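3-guanidinopropionase (Pseudomonas aeruginosa, PDB 3NIP) hydrolyses 3-guanidinopropanoate to beta-alanine and urea as a manganese-dependent, homohexameric member of the arginase family. Local coordinates at the interface of chains A and B. Coordinates in Å, arbitrary orientation; residue numbers count along the deposited sequence, not the author numbering. Chains: chain A/B, 3-guanidinopropionase.

The interface of chains A and B. Residues chain A 49-50, 158; chain B 11, 13-17.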
# COMPACT_ATOMS: atom_id res chain seq x y z
N THR A 49 -18.33 -9.24 13.44
CA THR A 49 -17.91 -9.25 14.84
C THR A 49 -16.43 -8.94 15.02
O THR A 49 -15.97 -8.65 16.15
CB THR A 49 -18.21 -10.60 15.50
OG1 THR A 49 -17.66 -11.66 14.71
CG2 THR A 49 -19.72 -10.81 15.63
N ASN A 50 -15.67 -9.03 13.94
CA ASN A 50 -14.26 -8.68 14.01
C ASN A 50 -13.89 -7.65 12.96
O ASN A 50 -14.14 -6.47 13.15
CB ASN A 50 -13.38 -9.93 13.98
CG ASN A 50 -11.91 -9.65 14.31
OD1 ASN A 50 -11.54 -8.55 14.74
ND2 ASN A 50 -11.07 -10.65 14.11
N PHE A 158 -21.88 -13.29 21.62
CA PHE A 158 -21.76 -12.32 22.71
C PHE A 158 -23.06 -12.18 23.50
O PHE A 158 -23.65 -11.10 23.58
CB PHE A 158 -21.25 -10.97 22.17
CG PHE A 158 -19.93 -11.06 21.43
CD1 PHE A 158 -18.72 -11.09 22.14
CD2 PHE A 158 -19.89 -11.12 20.03
CE1 PHE A 158 -17.50 -11.19 21.47
CE2 PHE A 158 -18.67 -11.22 19.34
CZ PHE A 158 -17.47 -11.25 20.06
N ALA B 11 -13.23 -15.95 23.19
CA ALA B 11 -13.78 -15.17 22.07
C ALA B 11 -15.31 -14.97 22.11
O ALA B 11 -15.83 -14.07 21.44
CB ALA B 11 -13.37 -15.78 20.74
N GLU B 13 -16.57 -13.79 24.50
CA GLU B 13 -16.63 -12.75 25.52
C GLU B 13 -15.76 -11.52 25.15
O GLU B 13 -16.19 -10.38 25.30
CB GLU B 13 -16.21 -13.37 26.87
CG GLU B 13 -15.79 -12.38 27.96
CD GLU B 13 -16.85 -12.21 29.04
OE1 GLU B 13 -16.63 -11.35 29.95
OE2 GLU B 13 -17.88 -12.93 28.99
N ILE B 14 -14.55 -11.78 24.67
CA ILE B 14 -13.65 -10.70 24.26
C ILE B 14 -13.42 -10.77 22.76
O ILE B 14 -12.88 -11.76 22.25
CB ILE B 14 -12.31 -10.73 25.03
CG1 ILE B 14 -12.58 -10.60 26.54
CG2 ILE B 14 -11.35 -9.66 24.52
CD1 ILE B 14 -11.47 -11.13 27.43
N PRO B 15 -13.85 -9.73 22.03
CA PRO B 15 -13.74 -9.82 20.58
C PRO B 15 -12.27 -9.90 20.19
O PRO B 15 -11.41 -9.49 20.97
CB PRO B 15 -14.40 -8.53 20.10
CG PRO B 15 -14.29 -7.60 21.25
CD PRO B 15 -14.34 -8.42 22.48
N ARG B 16 -12.00 -10.44 19.00
CA ARG B 16 -10.64 -10.79 18.62
C ARG B 16 -9.73 -9.59 18.38
O ARG B 16 -8.51 -9.71 18.49
CB ARG B 16 -10.65 -11.72 17.42
CG ARG B 16 -11.10 -13.12 17.76
CD ARG B 16 -11.27 -13.99 16.54
NE ARG B 16 -11.92 -15.25 16.91
CZ ARG B 16 -11.33 -16.23 17.58
NH1 ARG B 16 -10.05 -16.12 17.96
NH2 ARG B 16 -12.00 -17.33 17.89
N PHE B 17 -10.32 -8.43 18.09
CA PHE B 17 -9.55 -7.19 17.96
C PHE B 17 -9.10 -6.60 19.30
O PHE B 17 -8.28 -5.69 19.33
CB PHE B 17 -10.31 -6.14 17.13
CG PHE B 17 -11.72 -5.89 17.60
CD1 PHE B 17 -11.97 -5.02 18.67
CD2 PHE B 17 -12.79 -6.52 16.98
CE1 PHE B 17 -13.26 -4.80 19.12
CE2 PHE B 17 -14.09 -6.29 17.41
CZ PHE B 17 -14.33 -5.43 18.48
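Two loop segments of chain A clasp the N-terminal arm of chain B in this patch of a subunit interface within the guanidinopropionase hexamer. The arm, residues 11 to 17 of B, runs in loop conformation past A:Phe158 at one end and A:Asn50 at the other, and these two residues bury the most surface, 45 and 44 Å². Within this patch no polar pair is close enough for a hydrogen bond across the chains, so the contact is one of packing.

A:Phe158, its CG anti to the carbonyl carbon and beside the backbone N, turns the CE1–CZ rim of its ring to the arm. The carbonyl oxygen O of B:Ala11 sits off the ring plane near this rim, 3.3 Å from CE1 and 3.5 Å from CZ of A:Phe158. B:Pro15 lies beyond CZ and nearer the plane, its CA 4.0 Å from that atom. The ring tip thus packs against main-chain atoms of the arm and against B:Pro15. The methyl CG2 of A:Thr49, from the same chain, lies in the ring plane at its edge and may help hold it.

At the other end, A:Asn50 extends with CG anti to the backbone N (chi1 -169°) and lays its amide across B:Arg16 and B:Phe17, ND2 toward the arginine and OD1 toward the ring. The side chains of A:Asn50 and B:Arg16 cross at about a right angle, and ND2 meets the aliphatic CB of B:Arg16 at 3.5 Å. The arginine chain runs extended from CG to NE, and CB of B:Ala11 lies over one guanidinium face, toward its rim. Against B:Phe17 the asparagine runs antiparallel, with amide and ring planes 34° apart, and CA of A:Asn50 comes in plane to the ring edge. B:Phe17 adopts the crowded first torsion (chi1 52°), with CB of B:Pro15 over one ring face. Two oxygens of chain A lie along the CD2–CE2 side of this ring: the amide OD1 of A:Asn50 is 3.3 Å from CD2, and the carbonyl O of A:Thr49 is 3.3 Å from CE2 of B:Phe17.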